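Local coordinates for protein putative TetR-family transcriptional regulator (Syntrophomonas wolfei subsp. wolfei, PDB 3LWJ) that probably binds DNA through an N-terminal helix-turn-helix and acts as a transcriptional regulator of the TetR family, at residues F67-Y78 with T92-N103. Numbering follows the deposited sequence. Where two conformers were deposited one is given.
Sequences FAKQIISSISEY and TKRLTMEVFAQN. With EDO (1,2-ethanediol), chain B.
Val99 fits as a knob into a hole formed by Phe67, Gln70, Ile71 and Ser74, where helices 56-79 and 85-102 pack in the all-helical TetR-type fold. Helix 56-79 follows the predicted helix-turn-helix in the chain, and helix 85-102 returns beside it. The two segments run roughly antiparallel, at 145°, with axes 9.6 Å apart at closest approach.

Apolar side chains line the interface. Val99 CG1 lies 3.7 Å from Ile71 CG1 and also touches the amide carbon of Gln70. Its other branch, CG2, lies near Ser74 OG in the conformer given, a hydroxyl that bonds Gln70 O. The Phe67 and Phe100 rings meet obliquely, planes 59° apart. Phe67 CZ comes 3.5 Å from Phe100 CD1, at the edge of the Phe100 ring. Ile71 CD1 touches Phe100 CE1 obliquely. Farther along, Leu95 CD1 rests against Tyr78 CB, and Ile75 CD1 lies beside the hydroxyl oxygen of Thr96. Helix 118-144 adds Phe134 against Ile75.

Polar contacts gather at the end of helix 85-102. Asn103 ND2 donates to Gln70 OE1 at 3.3 Å, a long and bent bond. The same nitrogen bonds Val99 O more directly, 3.0 Å away and in the Asn103 amide plane. Gln70 reaches across because its CG is anti to the backbone N (chi1 -173°) and the chain beyond is extended. Asn103 CB and CG also lie against Phe67 CE1. A leucine in place of Asn103 would probably leave Gln70 OE1 without this donor and the Gln70 amide freer to turn.

Within helix 85-102, Thr96 OG1 bonds Thr92 O, while Thr92 OG1 bonds Arg88 O. Thr92 CG2 presses on Ile75 CG2 at 3.5 Å, closer than usual van der Waals contact.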
# COMPACT_ATOMS: atom_id res chain seq x y z
N PHE A 67 -8.27 -5.28 16.24
CA PHE A 67 -7.51 -5.95 15.19
C PHE A 67 -6.01 -5.94 15.51
O PHE A 67 -5.35 -6.98 15.49
CB PHE A 67 -7.80 -5.23 13.88
CG PHE A 67 -7.54 -6.01 12.59
CD1 PHE A 67 -7.45 -7.41 12.54
CD2 PHE A 67 -7.47 -5.30 11.40
CE1 PHE A 67 -7.26 -8.06 11.33
CE2 PHE A 67 -7.29 -5.94 10.18
CZ PHE A 67 -7.19 -7.34 10.15
N ALA A 68 -5.48 -4.76 15.80
CA ALA A 68 -4.06 -4.61 16.20
C ALA A 68 -3.77 -5.49 17.41
O ALA A 68 -2.73 -6.12 17.50
CB ALA A 68 -3.72 -3.12 16.54
N LYS A 69 -4.70 -5.48 18.35
CA LYS A 69 -4.54 -6.20 19.57
C LYS A 69 -4.44 -7.71 19.32
O LYS A 69 -3.64 -8.41 19.95
CB LYS A 69 -5.70 -5.90 20.52
CG LYS A 69 -5.50 -6.49 21.88
CD LYS A 69 -6.65 -6.23 22.83
CE LYS A 69 -6.30 -6.83 24.19
NZ LYS A 69 -7.45 -6.83 25.09
N GLN A 70 -5.26 -8.21 18.41
CA GLN A 70 -5.24 -9.64 18.06
C GLN A 70 -3.94 -10.06 17.31
O GLN A 70 -3.36 -11.11 17.59
CB GLN A 70 -6.48 -9.97 17.24
CG GLN A 70 -6.72 -11.46 16.93
CD GLN A 70 -7.86 -11.64 15.92
OE1 GLN A 70 -8.62 -10.70 15.65
NE2 GLN A 70 -7.95 -12.84 15.33
N ILE A 71 -3.48 -9.20 16.38
CA ILE A 71 -2.20 -9.39 15.69
C ILE A 71 -1.03 -9.42 16.71
O ILE A 71 -0.23 -10.37 16.73
CB ILE A 71 -1.95 -8.24 14.63
CG1 ILE A 71 -3.01 -8.30 13.50
CG2 ILE A 71 -0.54 -8.31 14.03
CD1 ILE A 71 -2.96 -7.09 12.54
N ILE A 72 -0.97 -8.41 17.57
CA ILE A 72 0.16 -8.27 18.51
C ILE A 72 0.19 -9.38 19.56
O ILE A 72 1.25 -9.84 19.91
CB ILE A 72 0.16 -6.86 19.19
CG1 ILE A 72 0.42 -5.78 18.13
CG2 ILE A 72 1.20 -6.78 20.38
CD1 ILE A 72 0.32 -4.40 18.71
N SER A 73 -0.98 -9.81 20.03
CA SER A 73 -1.06 -10.88 21.05
C SER A 73 -0.80 -12.28 20.46
O SER A 73 -0.18 -13.13 21.12
CB SER A 73 -2.40 -10.85 21.79
OG SER A 73 -3.47 -11.14 20.92
N SER A 74 -1.23 -12.53 19.24
CA SER A 74 -0.87 -13.78 18.58
C SER A 74 0.65 -13.94 18.45
O SER A 74 1.20 -14.98 18.74
CB SER A 74 -1.51 -13.85 17.20
OG SER A 74 -2.92 -13.73 17.31
N ILE A 75 1.32 -12.87 18.03
CA ILE A 75 2.77 -12.88 17.86
C ILE A 75 3.45 -13.06 19.25
O ILE A 75 4.33 -13.93 19.43
CB ILE A 75 3.23 -11.58 17.18
CG1 ILE A 75 2.72 -11.52 15.72
CG2 ILE A 75 4.76 -11.48 17.15
CD1 ILE A 75 3.03 -10.21 14.99
N SER A 76 3.03 -12.24 20.21
CA SER A 76 3.59 -12.26 21.58
C SER A 76 3.41 -13.61 22.26
O SER A 76 4.31 -14.10 22.94
CB SER A 76 2.98 -11.16 22.44
OG SER A 76 3.14 -9.91 21.81
N GLU A 77 2.25 -14.23 22.06
CA GLU A 77 2.05 -15.60 22.54
C GLU A 77 3.02 -16.61 21.91
O GLU A 77 3.54 -17.47 22.58
CB GLU A 77 0.61 -16.04 22.29
CG GLU A 77 -0.38 -15.42 23.28
CD GLU A 77 -1.79 -15.30 22.73
OE1 GLU A 77 -2.12 -15.97 21.72
OE2 GLU A 77 -2.58 -14.52 23.32
N TYR A 78 3.25 -16.50 20.60
CA TYR A 78 4.15 -17.40 19.90
C TYR A 78 5.60 -17.27 20.43
O TYR A 78 6.35 -18.26 20.53
CB TYR A 78 4.11 -17.11 18.39
CG TYR A 78 5.07 -17.92 17.53
CD1 TYR A 78 5.15 -19.29 17.63
CD2 TYR A 78 5.89 -17.29 16.61
CE1 TYR A 78 6.02 -20.02 16.81
CE2 TYR A 78 6.77 -18.01 15.81
CZ TYR A 78 6.83 -19.35 15.92
OH TYR A 78 7.70 -20.03 15.10
N THR A 92 6.09 -15.25 12.10
CA THR A 92 5.19 -14.18 12.54
C THR A 92 4.45 -13.53 11.34
O THR A 92 3.34 -13.05 11.49
CB THR A 92 5.86 -13.09 13.40
OG1 THR A 92 7.08 -12.61 12.77
CG2 THR A 92 6.17 -13.64 14.81
N LYS A 93 5.06 -13.57 10.16
CA LYS A 93 4.42 -12.97 8.98
C LYS A 93 3.26 -13.87 8.57
O LYS A 93 2.15 -13.40 8.35
CB LYS A 93 5.43 -12.76 7.87
CG LYS A 93 6.67 -11.99 8.25
CD LYS A 93 6.38 -10.66 8.91
CE LYS A 93 7.64 -10.09 9.49
NZ LYS A 93 8.06 -10.73 10.78
N ARG A 94 3.47 -15.18 8.56
CA ARG A 94 2.35 -16.09 8.34
C ARG A 94 1.23 -15.89 9.37
O ARG A 94 0.06 -15.75 8.99
CB ARG A 94 2.81 -17.54 8.28
CG ARG A 94 1.66 -18.49 8.35
CD ARG A 94 1.92 -19.85 7.69
NE ARG A 94 3.27 -20.37 7.84
CZ ARG A 94 3.93 -21.01 6.87
NH1 ARG A 94 3.36 -21.18 5.68
NH2 ARG A 94 5.17 -21.48 7.10
N LEU A 95 1.57 -15.88 10.66
CA LEU A 95 0.57 -15.57 11.69
C LEU A 95 -0.21 -14.32 11.39
O LEU A 95 -1.43 -14.32 11.52
CB LEU A 95 1.18 -15.36 13.09
CG LEU A 95 1.43 -16.58 13.91
CD1 LEU A 95 2.01 -16.16 15.26
CD2 LEU A 95 0.14 -17.41 14.05
N THR A 96 0.49 -13.23 11.03
CA THR A 96 -0.20 -11.98 10.79
C THR A 96 -1.15 -12.15 9.63
O THR A 96 -2.30 -11.72 9.70
CB THR A 96 0.77 -10.82 10.46
OG1 THR A 96 1.68 -10.62 11.54
CG2 THR A 96 -0.01 -9.55 10.18
N MSE A 97 -0.68 -12.80 8.57
CA MSE A 97 -1.49 -12.96 7.35
C MSE A 97 -2.74 -13.81 7.72
O MSE A 97 -3.85 -13.58 7.20
CB MSE A 97 -0.70 -13.61 6.17
CG MSE A 97 0.32 -12.70 5.26
SE MSE A 97 0.02 -10.79 5.53
CE MSE A 97 -1.06 -10.39 3.97
N GLU A 98 -2.59 -14.77 8.64
CA GLU A 98 -3.76 -15.56 9.08
C GLU A 98 -4.76 -14.73 9.90
O GLU A 98 -5.96 -14.95 9.81
CB GLU A 98 -3.37 -16.82 9.87
CG GLU A 98 -2.48 -17.87 9.14
CD GLU A 98 -3.21 -18.77 8.12
OE1 GLU A 98 -4.45 -18.64 7.93
OE2 GLU A 98 -2.50 -19.62 7.50
N VAL A 99 -4.29 -13.78 10.71
CA VAL A 99 -5.23 -12.91 11.44
C VAL A 99 -6.02 -12.09 10.41
O VAL A 99 -7.24 -11.97 10.52
CB VAL A 99 -4.50 -12.00 12.48
CG1 VAL A 99 -5.46 -11.05 13.13
CG2 VAL A 99 -3.79 -12.82 13.54
N PHE A 100 -5.34 -11.56 9.40
CA PHE A 100 -6.04 -10.85 8.33
C PHE A 100 -7.17 -11.73 7.78
O PHE A 100 -8.31 -11.27 7.70
CB PHE A 100 -5.10 -10.45 7.18
CG PHE A 100 -4.11 -9.37 7.50
CD1 PHE A 100 -4.31 -8.46 8.48
CD2 PHE A 100 -2.97 -9.25 6.73
CE1 PHE A 100 -3.39 -7.45 8.73
CE2 PHE A 100 -2.06 -8.26 6.98
CZ PHE A 100 -2.28 -7.35 8.00
N ALA A 101 -6.87 -12.97 7.42
CA ALA A 101 -7.85 -13.89 6.83
C ALA A 101 -9.03 -14.24 7.75
O ALA A 101 -10.17 -14.45 7.28
CB ALA A 101 -7.15 -15.17 6.34
N GLN A 102 -8.78 -14.30 9.06
CA GLN A 102 -9.86 -14.55 10.03
C GLN A 102 -10.79 -13.36 10.17
O GLN A 102 -11.93 -13.53 10.60
CB GLN A 102 -9.28 -14.91 11.40
CG GLN A 102 -8.85 -16.38 11.50
CD GLN A 102 -7.73 -16.62 12.51
OE1 GLN A 102 -7.52 -15.82 13.43
NE2 GLN A 102 -6.99 -17.72 12.31
N ASN A 103 -10.30 -12.16 9.81
CA ASN A 103 -11.08 -10.93 9.82
C ASN A 103 -11.19 -10.40 8.38
O ASN A 103 -10.72 -9.29 8.08
CB ASN A 103 -10.37 -9.86 10.68
CG ASN A 103 -10.26 -10.28 12.16
OD1 ASN A 103 -11.01 -9.75 13.00
ND2 ASN A 103 -9.35 -11.23 12.48
C1 EDO B . 8.05 -7.67 13.96
O1 EDO B . 7.27 -8.67 14.67
C2 EDO B . 8.64 -8.01 12.58
O2 EDO B . 9.62 -9.06 12.57